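Local coordinates for bacterioferritin (Mycobacterium tuberculosis, PDB 3UOI), which probably stores iron, oxidising ferrous iron with dioxygen at a ferroxidase centre and laying it down as a ferric mineral inside a hollow 24-subunit, haem-binding shell, at residues 18-23 with 51-56; 28-33 with 86-91; 97-102 with 127-132; 141-144 with 150-153. All coordinates share one frame; numbering follows the deposited sequence.

The four contacts sample the four-helix bundle of a ferritin subunit and the short helix 148-153 that follows it. Contacts 1 and 2, whose segments alternate along the chain, share helix 7-36, touch the haem and lie about 15 Å apart between centres. Contact 3 comes later in sequence and joins helices 85-112 and 116-146, its centre about 12 Å from that of contact 1. These two meet at the predicted diiron site, where Glu53 approaches Glu129; haem and diiron site thus lie on different sides of the same helices. Contact 4 closes the series at the end of the bundle, about 27 Å from contact 1 between centres, and is tied to contact 2 by the Arg86-Asp144 salt bridge.

Contact 1: residues 18-23 with 51-56; sequences TSELTA and FDEMRH. With HEM (protoporphyrin IX containing Fe), chain B.
The predicted ferroxidase centre is built partly where Glu20 meets Glu53 and His56, between helices 7-36 and 40-66. The segments run antiparallel at 156°, their axes 8.5 Å apart, with Glu20 opposite Glu53. Glu20 bends at chi2 (-60°), which turns its carboxylate across the neighbouring helix; the two glutamate side chains cross at about a right angle. The modelled separation of their OE2 atoms is too short to be trusted, which leaves the mutual tilt of the carboxylates doubtful. Ala23 CB lies 3.4 Å from Glu53 CG, a tight apolar contact. His56 ND1 donates to Glu53 OE2 over 3.0 Å in an almost straight bond, although the place of that oxygen is less sure. Glu20 OE1 lies 3.7 Å from His56 CB and also accepts a hydrogen bond from Gln16, while Asp128 takes the other ring nitrogen of His56, which would limit the ring's rotation.

The other side of helix 40-66 serves the haem. Met54 SD binds the iron at 2.3 Å, with Met54 of a second subunit as the other axial ligand. Arg55 NH1 approaches propionate atom O2D of the haem at 3.1 Å, near the guanidinium plane, and Phe51 CZ packs 3.7 Å from haem C2A. A helix pair carrying predicted carboxylate and histidine iron ligands inward and a bis-methionine haem outward is characteristic of bacterioferritin.

Contact 2: residues 28-33 with 86-91; sequences FLHSKM and REQFEA. With HEM (protoporphyrin IX containing Fe), chain B.
With chi1 at -86°, His30 swings its imidazole across to helix 85-112, where Gln88, extended beyond CG, runs past it in the opposite direction. Gln88 CG comes to rest over the middle of the imidazole, 3.4 Å from the ring centroid and 8° off the ring normal, a CH-pi contact. The amide runs on past the ring toward CD2, its plane 28° from that of the ring, so the two flat groups are stacked, with Gln88 NE2 3.6 Å from His30 CD2. Ala91 CB meets the ring at its edge, 4.0 Å from His30 CE1. One turn further along helix 7-36, Met33 bends at chi3 and crosses the amide end, SD lying 3.8 Å from Gln88 NE2.

These are antiparallel helices of the ferritin four-helix bundle, and the layer of side chains between them is buried; the axes of the two segments stand 11.2 Å apart, a spacing bridged by the imidazole and the amide. Polar partners come from outside the pair. Gly82 N donates to His30 NE2 and Gly82 O accepts from Gln88 NE2, so a single glycine of the connection before helix 85-112 grips both stacked groups, while Gln88 OE1 accepts from Gln34 and His30 ND1 has a weak hydrogen bond to Asp92. Phe28 serves the haem instead: methyl carbon CMB sits over the centre of its ring, with Phe28 CE2 3.4 Å from haem CMB. Lys32 forms salt bridges with Asp62 and Glu58 of a second subunit, on the dimer partner with which the haem is shared.

Contact 3: residues 97-102 with 127-132; sequences YDVLNR and ADEEEH
Glu129, Leu100 and Val99 bury the most surface where helices 85-112 and 116-146 face each other. Glu129 points toward the opposite helix and bends at chi2 (-67°), bringing the carbon stem and carboxylate up against Val99, whose side chain it crosses at about a right angle. Both valine methyls are used: CG1 lies 3.8 Å from Glu129 CG, and CG2 is the same distance from Glu129 OE1. The methyls thus lie beyond the OE1 end of the carboxylate, near its plane.

Glu129 belongs to the predicted ferroxidase centre of the ferritin four-helix bundle, as a ligand of both irons, and lies close to Glu53 and His56 of helix 40-66. The local axes run antiparallel at 146° and pass 9.8 Å apart, with Leu100 opposite Glu129.

Leu100 makes the remaining contacts through a single branch. Its CD2 is 4.1 Å from Glu130 CG and, more loosely, 4.4 Å from Glu129 CB, so it meets the aliphatic stems of both glutamates; the Leu100 and Glu130 side chains cross at about a right angle. The carboxylate of Glu130 is directed out of the bundle, where OE1 forms a salt bridge with Arg63 and a hydrogen bond with Thr117, both of a third subunit.

Contact 4: residues 141-144 with 150-153; sequences ELMD and LYSA
The chain turns sharply between helix 116-146 and the short helix 148-153, and this brings Met143 and Tyr151 nearest each other, their CA atoms 5.4 Å apart. Tyr151 carries the contact. Its CG stands opposite the backbone nitrogen across the CA-CB bond (chi1 167°), which sends the ring back against the preceding helix. Met143 CG lies over one face, 4.0 Å from the ring centroid and 27° off the normal, a CH-pi contact whose closest atoms are Met143 CG and Tyr151 CD2 at 3.6 Å. Further along the extended methionine, SD makes an oblique Met-aromatic contact, 5.2 Å from the centroid, and CE reaches to 4.0 Å from Tyr151 CD2. Leu142 meets the ring obliquely on its CD1 side, its CB 4.0 Å from Tyr151 CD1. The phenol oxygen is hydrogen-bonded to Gln139, one helical turn before Met143, so the polar end is held by the same helix that packs on the ring.

Neighbouring subunits complete the surroundings: Leu142 packs on Trp37 and Tyr151 on Pro160 of a fourth subunit, and Leu150 meets its counterpart on a fifth. A short C-terminal helix folded onto the end of the four-helix bundle at a meeting of subunits is characteristic of the ferritin shell.

Contact 1: residues 18-23 with 51-56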
# COMPACT_ATOMS: atom_id res chain seq x y z
N THR A 18 -41.92 2.58 33.89
CA THR A 18 -42.61 3.86 33.90
C THR A 18 -41.57 4.95 34.34
O THR A 18 -41.47 6.01 33.78
CB THR A 18 -43.88 3.83 34.79
OG1 THR A 18 -44.97 3.23 34.10
CG2 THR A 18 -44.30 5.19 35.27
N SER A 19 -40.78 4.60 35.33
CA SER A 19 -39.77 5.48 35.82
C SER A 19 -38.75 5.85 34.70
O SER A 19 -38.41 6.98 34.56
CB SER A 19 -39.04 4.79 36.97
OG SER A 19 -38.15 5.62 37.59
N GLU A 20 -38.32 4.85 33.95
CA GLU A 20 -37.36 5.06 32.87
C GLU A 20 -37.95 5.97 31.80
O GLU A 20 -37.24 6.83 31.26
CB GLU A 20 -36.96 3.72 32.25
CG GLU A 20 -36.28 2.77 33.22
CD GLU A 20 -35.00 3.34 33.81
OE1 GLU A 20 -34.36 2.64 34.62
OE2 GLU A 20 -34.65 4.48 33.45
N LEU A 21 -39.23 5.79 31.49
CA LEU A 21 -39.85 6.60 30.50
C LEU A 21 -39.89 8.06 30.97
O LEU A 21 -39.65 8.94 30.21
CB LEU A 21 -41.22 6.07 30.20
CG LEU A 21 -41.19 4.68 29.62
CD1 LEU A 21 -42.54 4.34 29.36
CD2 LEU A 21 -40.47 4.71 28.37
N THR A 22 -40.16 8.28 32.23
CA THR A 22 -40.20 9.63 32.75
C THR A 22 -38.82 10.27 32.64
O THR A 22 -38.68 11.39 32.24
CB THR A 22 -40.68 9.56 34.19
OG1 THR A 22 -41.62 8.51 34.30
CG2 THR A 22 -41.28 10.80 34.67
N ALA A 23 -37.81 9.50 32.99
CA ALA A 23 -36.42 9.92 32.93
C ALA A 23 -35.92 10.23 31.51
O ALA A 23 -35.14 11.13 31.31
CB ALA A 23 -35.55 8.97 33.59
N PHE A 51 -30.25 8.67 26.68
CA PHE A 51 -30.00 7.53 25.84
C PHE A 51 -29.78 6.34 26.70
O PHE A 51 -30.22 5.29 26.39
CB PHE A 51 -28.87 7.78 24.87
CG PHE A 51 -29.26 8.63 23.69
CD1 PHE A 51 -30.06 9.71 23.84
CD2 PHE A 51 -28.84 8.35 22.47
CE1 PHE A 51 -30.41 10.48 22.79
CE2 PHE A 51 -29.23 9.14 21.41
CZ PHE A 51 -30.00 10.20 21.60
N ASP A 52 -29.08 6.54 27.81
CA ASP A 52 -28.81 5.46 28.75
C ASP A 52 -30.12 4.99 29.37
O ASP A 52 -30.33 3.79 29.56
CB ASP A 52 -27.85 5.92 29.85
CG ASP A 52 -26.42 6.06 29.35
OD1 ASP A 52 -26.11 5.50 28.28
OD2 ASP A 52 -25.62 6.73 30.02
N GLU A 53 -31.00 5.94 29.69
CA GLU A 53 -32.30 5.62 30.26
C GLU A 53 -33.16 4.92 29.23
O GLU A 53 -33.88 3.97 29.54
CB GLU A 53 -32.99 6.90 30.75
CG GLU A 53 -33.19 6.96 32.25
CD GLU A 53 -32.12 6.21 33.01
OE1 GLU A 53 -30.95 6.65 32.99
OE2 GLU A 53 -32.44 5.18 33.64
N MET A 54 -33.09 5.38 27.98
CA MET A 54 -33.84 4.78 26.89
C MET A 54 -33.44 3.32 26.73
O MET A 54 -34.29 2.45 26.52
CB MET A 54 -33.60 5.54 25.59
CG MET A 54 -34.47 6.77 25.42
SD MET A 54 -34.27 7.54 23.80
CE MET A 54 -34.02 9.25 24.26
N ARG A 55 -32.14 3.05 26.84
CA ARG A 55 -31.63 1.69 26.73
C ARG A 55 -32.18 0.84 27.87
O ARG A 55 -32.52 -0.32 27.68
CB ARG A 55 -30.10 1.69 26.76
CG ARG A 55 -29.46 1.74 25.38
CD ARG A 55 -28.00 1.32 25.44
NE ARG A 55 -27.16 2.32 26.09
CZ ARG A 55 -26.91 3.52 25.58
NH1 ARG A 55 -27.42 3.87 24.41
NH2 ARG A 55 -26.14 4.38 26.24
N HIS A 56 -32.25 1.44 29.06
CA HIS A 56 -32.78 0.75 30.23
C HIS A 56 -34.27 0.37 29.99
O HIS A 56 -34.68 -0.70 30.30
CB HIS A 56 -32.69 1.60 31.47
CG HIS A 56 -31.34 1.69 32.06
ND1 HIS A 56 -30.96 2.72 32.87
CD2 HIS A 56 -30.28 0.87 31.98
CE1 HIS A 56 -29.73 2.53 33.27
NE2 HIS A 56 -29.29 1.41 32.74
CHA HEM B . -32.19 6.76 20.08
CHB HEM B . -34.83 10.70 20.86
CHC HEM B . -37.98 8.02 23.33
CHD HEM B . -35.49 3.99 22.37
C1A HEM B . -32.68 8.03 19.91
C2A HEM B . -32.28 9.05 18.97
C3A HEM B . -33.03 10.14 19.22
C4A HEM B . -33.90 9.86 20.31
CMA HEM B . -33.03 11.50 18.50
CAA HEM B . -31.18 8.80 17.90
CBA HEM B . -31.67 7.68 16.98
CGA HEM B . -31.49 7.91 15.48
O1A HEM B . -32.23 7.30 14.62
O2A HEM B . -30.58 8.70 15.12
C1B HEM B . -35.90 10.33 21.66
C2B HEM B . -36.84 11.24 22.31
C3B HEM B . -37.72 10.51 22.97
C4B HEM B . -37.35 9.11 22.78
CMB HEM B . -36.87 12.79 22.22
CAB HEM B . -38.90 11.14 23.78
CBB HEM B . -39.57 10.43 24.68
C1C HEM B . -37.62 6.67 23.31
C2C HEM B . -38.28 5.59 24.04
C3C HEM B . -37.59 4.48 23.73
C4C HEM B . -36.45 4.82 22.89
CMC HEM B . -39.54 5.73 24.94
CAC HEM B . -37.87 3.05 24.21
CBC HEM B . -36.82 2.22 24.14
C1D HEM B . -34.33 4.39 21.74
C2D HEM B . -33.22 3.52 21.47
C3D HEM B . -32.22 4.41 20.76
C4D HEM B . -32.82 5.68 20.68
CMD HEM B . -33.10 1.98 21.75
CAD HEM B . -30.87 4.06 20.19
CBD HEM B . -29.92 4.02 21.37
CGD HEM B . -28.55 3.84 20.80
O1D HEM B . -28.26 4.40 19.69
O2D HEM B . -27.76 3.12 21.43
NA HEM B . -33.64 8.59 20.71
NB HEM B . -36.21 9.03 21.98
NC HEM B . -36.54 6.14 22.65
ND HEM B . -34.08 5.69 21.34
FE HEM B . -35.08 7.28 21.69

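Contact 2: residues 28-33 with 86-91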
# COMPACT_ATOMS: atom_id res chain seq x y z
N PHE A 28 -34.01 14.19 28.41
CA PHE A 28 -33.87 14.71 27.06
C PHE A 28 -34.18 16.17 26.96
O PHE A 28 -33.37 16.90 26.50
CB PHE A 28 -34.77 13.98 26.07
CG PHE A 28 -34.41 14.22 24.61
CD1 PHE A 28 -33.41 13.49 23.98
CD2 PHE A 28 -35.06 15.18 23.87
CE1 PHE A 28 -33.10 13.70 22.65
CE2 PHE A 28 -34.72 15.38 22.53
CZ PHE A 28 -33.75 14.64 21.95
N LEU A 29 -35.34 16.56 27.47
CA LEU A 29 -35.80 17.94 27.39
C LEU A 29 -34.82 18.83 28.11
O LEU A 29 -34.54 19.86 27.66
CB LEU A 29 -37.19 18.13 27.90
CG LEU A 29 -37.71 19.54 27.82
CD1 LEU A 29 -38.09 19.93 26.47
CD2 LEU A 29 -38.84 19.68 28.70
N HIS A 30 -34.27 18.36 29.20
CA HIS A 30 -33.24 19.09 29.91
C HIS A 30 -32.00 19.32 29.04
O HIS A 30 -31.45 20.38 29.04
CB HIS A 30 -32.85 18.40 31.21
CG HIS A 30 -33.71 18.76 32.37
ND1 HIS A 30 -33.49 18.28 33.63
CD2 HIS A 30 -34.79 19.55 32.45
CE1 HIS A 30 -34.41 18.74 34.44
NE2 HIS A 30 -35.22 19.51 33.75
N SER A 31 -31.60 18.30 28.28
CA SER A 31 -30.49 18.42 27.36
C SER A 31 -30.73 19.43 26.22
O SER A 31 -29.86 20.19 25.89
CB SER A 31 -30.00 17.08 26.87
OG SER A 31 -30.54 16.74 25.68
N LYS A 32 -31.91 19.43 25.66
CA LYS A 32 -32.28 20.42 24.67
C LYS A 32 -32.32 21.83 25.26
O LYS A 32 -31.96 22.76 24.61
CB LYS A 32 -33.63 20.12 24.07
CG LYS A 32 -33.74 18.82 23.42
CD LYS A 32 -32.78 18.58 22.33
CE LYS A 32 -32.98 19.43 21.13
NZ LYS A 32 -31.82 19.52 20.34
N MET A 33 -32.85 21.96 26.46
CA MET A 33 -32.93 23.21 27.15
C MET A 33 -31.53 23.69 27.45
O MET A 33 -31.29 24.84 27.38
CB MET A 33 -33.72 23.13 28.45
CG MET A 33 -35.23 22.95 28.38
SD MET A 33 -36.02 22.90 30.00
CE MET A 33 -35.94 24.54 30.62
N ARG A 86 -28.91 24.47 38.12
CA ARG A 86 -28.98 23.95 39.48
C ARG A 86 -30.30 23.27 39.76
O ARG A 86 -30.29 22.20 40.23
CB ARG A 86 -28.73 25.05 40.50
CG ARG A 86 -28.92 24.64 41.94
CD ARG A 86 -28.73 25.76 42.86
NE ARG A 86 -27.35 26.12 43.02
CZ ARG A 86 -26.49 25.53 43.83
NH1 ARG A 86 -26.82 24.52 44.58
NH2 ARG A 86 -25.27 25.95 43.87
N GLU A 87 -31.43 23.84 39.41
CA GLU A 87 -32.68 23.13 39.58
C GLU A 87 -32.70 21.86 38.73
O GLU A 87 -33.27 20.93 39.12
CB GLU A 87 -33.92 23.95 39.23
CG GLU A 87 -34.06 25.25 39.85
CD GLU A 87 -35.27 26.00 39.36
OE1 GLU A 87 -36.07 25.44 38.64
OE2 GLU A 87 -35.42 27.16 39.71
N GLN A 88 -32.12 21.90 37.53
CA GLN A 88 -32.11 20.74 36.61
C GLN A 88 -31.37 19.52 37.15
O GLN A 88 -31.89 18.45 37.16
CB GLN A 88 -31.60 21.14 35.24
CG GLN A 88 -32.64 21.71 34.41
CD GLN A 88 -32.19 22.27 33.09
OE1 GLN A 88 -31.04 22.22 32.75
NE2 GLN A 88 -33.10 22.76 32.35
N PHE A 89 -30.19 19.73 37.68
CA PHE A 89 -29.47 18.70 38.37
C PHE A 89 -30.27 18.19 39.57
O PHE A 89 -30.24 17.04 39.85
CB PHE A 89 -28.14 19.20 38.90
CG PHE A 89 -27.17 19.58 37.87
CD1 PHE A 89 -26.97 18.82 36.78
CD2 PHE A 89 -26.40 20.71 38.03
CE1 PHE A 89 -26.06 19.20 35.84
CE2 PHE A 89 -25.50 21.07 37.10
CZ PHE A 89 -25.35 20.33 36.01
N GLU A 90 -30.95 19.08 40.27
CA GLU A 90 -31.76 18.72 41.42
C GLU A 90 -32.96 17.85 41.12
O GLU A 90 -33.30 16.97 41.85
CB GLU A 90 -32.15 19.92 42.23
CG GLU A 90 -31.35 19.97 43.43
CD GLU A 90 -31.54 21.21 44.20
OE1 GLU A 90 -32.25 22.09 43.69
OE2 GLU A 90 -30.96 21.29 45.28
N ALA A 91 -33.59 18.17 40.02
CA ALA A 91 -34.68 17.45 39.47
C ALA A 91 -34.26 16.06 39.02
O ALA A 91 -34.95 15.12 39.16
CB ALA A 91 -35.26 18.24 38.34
CHA HEM B . -32.19 6.76 20.08
CHB HEM B . -34.83 10.70 20.86
CHC HEM B . -37.98 8.02 23.33
CHD HEM B . -35.49 3.99 22.37
C1A HEM B . -32.68 8.03 19.91
C2A HEM B . -32.28 9.05 18.97
C3A HEM B . -33.03 10.14 19.22
C4A HEM B . -33.90 9.86 20.31
CMA HEM B . -33.03 11.50 18.50
CAA HEM B . -31.18 8.80 17.90
CBA HEM B . -31.67 7.68 16.98
CGA HEM B . -31.49 7.91 15.48
O1A HEM B . -32.23 7.30 14.62
O2A HEM B . -30.58 8.70 15.12
C1B HEM B . -35.90 10.33 21.66
C2B HEM B . -36.84 11.24 22.31
C3B HEM B . -37.72 10.51 22.97
C4B HEM B . -37.35 9.11 22.78
CMB HEM B . -36.87 12.79 22.22
CAB HEM B . -38.90 11.14 23.78
CBB HEM B . -39.57 10.43 24.68
C1C HEM B . -37.62 6.67 23.31
C2C HEM B . -38.28 5.59 24.04
C3C HEM B . -37.59 4.48 23.73
C4C HEM B . -36.45 4.82 22.89
CMC HEM B . -39.54 5.73 24.94
CAC HEM B . -37.87 3.05 24.21
CBC HEM B . -36.82 2.22 24.14
C1D HEM B . -34.33 4.39 21.74
C2D HEM B . -33.22 3.52 21.47
C3D HEM B . -32.22 4.41 20.76
C4D HEM B . -32.82 5.68 20.68
CMD HEM B . -33.10 1.98 21.75
CAD HEM B . -30.87 4.06 20.19
CBD HEM B . -29.92 4.02 21.37
CGD HEM B . -28.55 3.84 20.80
O1D HEM B . -28.26 4.40 19.69
O2D HEM B . -27.76 3.12 21.43
NA HEM B . -33.64 8.59 20.71
NB HEM B . -36.21 9.03 21.98
NC HEM B . -36.54 6.14 22.65
ND HEM B . -34.08 5.69 21.34
FE HEM B . -35.08 7.28 21.69

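Contact 3: residues 97-102 with 127-132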
# COMPACT_ATOMS: atom_id res chain seq x y z
N TYR A 97 -32.99 9.05 42.85
CA TYR A 97 -33.21 8.65 44.23
C TYR A 97 -34.50 7.85 44.36
O TYR A 97 -34.53 6.90 45.06
CB TYR A 97 -33.15 9.81 45.19
CG TYR A 97 -31.76 10.11 45.69
CD1 TYR A 97 -31.06 9.17 46.39
CD2 TYR A 97 -31.18 11.32 45.51
CE1 TYR A 97 -29.86 9.41 46.84
CE2 TYR A 97 -29.96 11.56 45.94
CZ TYR A 97 -29.29 10.60 46.63
OH TYR A 97 -28.05 10.78 47.11
N ASP A 98 -35.52 8.26 43.64
CA ASP A 98 -36.74 7.52 43.61
C ASP A 98 -36.46 6.13 43.10
O ASP A 98 -36.94 5.22 43.63
CB ASP A 98 -37.80 8.16 42.75
CG ASP A 98 -38.60 9.16 43.47
OD1 ASP A 98 -38.19 9.53 44.53
OD2 ASP A 98 -39.60 9.62 42.97
N VAL A 99 -35.62 5.97 42.10
CA VAL A 99 -35.28 4.63 41.63
C VAL A 99 -34.58 3.78 42.70
O VAL A 99 -34.88 2.64 42.88
CB VAL A 99 -34.43 4.66 40.34
CG1 VAL A 99 -33.77 3.34 40.11
CG2 VAL A 99 -35.29 4.94 39.21
N LEU A 100 -33.65 4.37 43.41
CA LEU A 100 -32.96 3.63 44.41
C LEU A 100 -33.96 3.19 45.48
O LEU A 100 -33.98 2.08 45.85
CB LEU A 100 -31.83 4.43 44.98
CG LEU A 100 -30.66 4.74 44.07
CD1 LEU A 100 -29.65 5.49 44.86
CD2 LEU A 100 -30.06 3.52 43.51
N ASN A 101 -34.85 4.07 45.88
CA ASN A 101 -35.82 3.75 46.87
C ASN A 101 -36.70 2.57 46.43
O ASN A 101 -36.99 1.74 47.22
CB ASN A 101 -36.64 4.97 47.19
CG ASN A 101 -35.85 6.07 47.94
OD1 ASN A 101 -36.39 7.12 48.19
ND2 ASN A 101 -34.60 5.83 48.27
N ARG A 102 -37.14 2.53 45.19
CA ARG A 102 -37.87 1.40 44.67
C ARG A 102 -37.08 0.10 44.41
O ARG A 102 -37.54 -0.93 44.69
CB ARG A 102 -38.71 1.80 43.43
CG ARG A 102 -39.19 0.64 42.62
CD ARG A 102 -39.94 1.03 41.37
NE ARG A 102 -39.16 1.86 40.50
CZ ARG A 102 -39.16 3.18 40.52
NH1 ARG A 102 -39.92 3.84 41.35
NH2 ARG A 102 -38.40 3.83 39.73
N ALA A 127 -26.68 0.20 39.78
CA ALA A 127 -25.30 0.63 39.72
C ALA A 127 -25.16 1.89 38.84
O ALA A 127 -24.51 2.87 39.21
CB ALA A 127 -24.42 -0.47 39.25
N ASP A 128 -25.85 1.85 37.72
CA ASP A 128 -25.81 2.95 36.81
C ASP A 128 -26.38 4.21 37.44
O ASP A 128 -25.79 5.25 37.35
CB ASP A 128 -26.56 2.63 35.52
CG ASP A 128 -25.98 1.44 34.74
OD1 ASP A 128 -26.67 0.91 33.86
OD2 ASP A 128 -24.88 1.02 35.00
N GLU A 129 -27.51 4.09 38.13
CA GLU A 129 -28.14 5.22 38.78
C GLU A 129 -27.22 5.77 39.86
O GLU A 129 -27.20 6.92 40.06
CB GLU A 129 -29.51 4.88 39.35
CG GLU A 129 -30.47 4.26 38.41
CD GLU A 129 -30.91 5.20 37.31
OE1 GLU A 129 -32.06 5.62 37.33
OE2 GLU A 129 -30.09 5.53 36.47
N GLU A 130 -26.50 4.93 40.55
CA GLU A 130 -25.59 5.40 41.57
C GLU A 130 -24.50 6.29 40.95
O GLU A 130 -24.19 7.36 41.42
CB GLU A 130 -25.00 4.24 42.37
CG GLU A 130 -25.99 3.35 43.08
CD GLU A 130 -25.35 2.27 43.93
OE1 GLU A 130 -24.37 1.74 43.55
OE2 GLU A 130 -25.83 1.96 44.95
N GLU A 131 -23.99 5.82 39.82
CA GLU A 131 -23.01 6.61 39.08
C GLU A 131 -23.61 7.94 38.70
O GLU A 131 -23.02 8.96 38.93
CB GLU A 131 -22.51 5.86 37.84
CG GLU A 131 -21.67 4.68 38.18
CD GLU A 131 -20.65 4.28 37.13
OE1 GLU A 131 -20.47 4.96 36.12
OE2 GLU A 131 -19.99 3.26 37.34
N HIS A 132 -24.82 7.93 38.23
CA HIS A 132 -25.44 9.18 37.88
C HIS A 132 -25.61 10.15 39.04
O HIS A 132 -25.34 11.30 38.90
CB HIS A 132 -26.80 8.91 37.32
CG HIS A 132 -27.32 10.00 36.46
ND1 HIS A 132 -28.51 9.92 35.80
CD2 HIS A 132 -26.82 11.22 36.17
CE1 HIS A 132 -28.72 11.03 35.14
NE2 HIS A 132 -27.71 11.84 35.34

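Contact 4: residues 141-144 with 150-153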
# COMPACT_ATOMS: atom_id res chain seq x y z
N GLU A 141 -21.78 20.25 43.98
CA GLU A 141 -20.64 20.53 44.85
C GLU A 141 -19.73 21.55 44.22
O GLU A 141 -19.28 22.47 44.85
CB GLU A 141 -19.78 19.28 45.13
CG GLU A 141 -20.47 18.00 45.67
CD GLU A 141 -19.51 16.79 46.01
OE1 GLU A 141 -18.45 16.58 45.42
OE2 GLU A 141 -19.89 16.02 46.87
N LEU A 142 -19.46 21.34 42.95
CA LEU A 142 -18.62 22.19 42.14
C LEU A 142 -19.19 23.57 41.96
O LEU A 142 -18.48 24.52 41.96
CB LEU A 142 -18.34 21.56 40.81
CG LEU A 142 -17.27 20.52 40.76
CD1 LEU A 142 -17.19 19.91 39.38
CD2 LEU A 142 -15.99 21.13 41.12
N MET A 143 -20.50 23.65 41.86
CA MET A 143 -21.14 24.89 41.68
C MET A 143 -20.85 25.84 42.81
O MET A 143 -20.56 26.99 42.58
CB MET A 143 -22.62 24.65 41.63
CG MET A 143 -23.15 24.47 40.30
SD MET A 143 -24.90 24.53 40.31
CE MET A 143 -25.34 25.09 38.71
N ASP A 144 -20.92 25.34 44.04
CA ASP A 144 -20.50 26.07 45.21
C ASP A 144 -19.01 26.32 45.29
O ASP A 144 -18.60 27.38 45.58
CB ASP A 144 -20.96 25.37 46.46
CG ASP A 144 -22.43 25.25 46.55
OD1 ASP A 144 -23.11 26.04 45.94
OD2 ASP A 144 -22.89 24.37 47.23
N LEU A 150 -18.94 30.76 37.42
CA LEU A 150 -17.74 30.12 37.02
C LEU A 150 -17.98 28.68 36.65
O LEU A 150 -17.42 28.19 35.74
CB LEU A 150 -16.69 30.21 38.09
CG LEU A 150 -15.33 29.76 37.59
CD1 LEU A 150 -15.12 30.27 36.21
CD2 LEU A 150 -14.16 30.08 38.47
N TYR A 151 -18.82 28.00 37.39
CA TYR A 151 -19.06 26.65 37.04
C TYR A 151 -19.66 26.58 35.65
O TYR A 151 -19.20 25.85 34.84
CB TYR A 151 -19.99 25.98 38.03
CG TYR A 151 -20.50 24.68 37.54
CD1 TYR A 151 -19.74 23.55 37.63
CD2 TYR A 151 -21.74 24.57 36.96
CE1 TYR A 151 -20.20 22.35 37.19
CE2 TYR A 151 -22.20 23.37 36.53
CZ TYR A 151 -21.42 22.26 36.63
OH TYR A 151 -21.85 21.03 36.19
N SER A 152 -20.64 27.42 35.40
CA SER A 152 -21.44 27.48 34.19
C SER A 152 -20.66 27.76 32.90
O SER A 152 -20.95 27.21 31.87
CB SER A 152 -22.57 28.46 34.36
OG SER A 152 -23.43 28.07 35.37
N ALA A 153 -19.66 28.61 33.03
CA ALA A 153 -18.74 28.89 31.98
C ALA A 153 -18.05 27.60 31.57
O ALA A 153 -17.64 27.47 30.48
CB ALA A 153 -17.74 29.92 32.40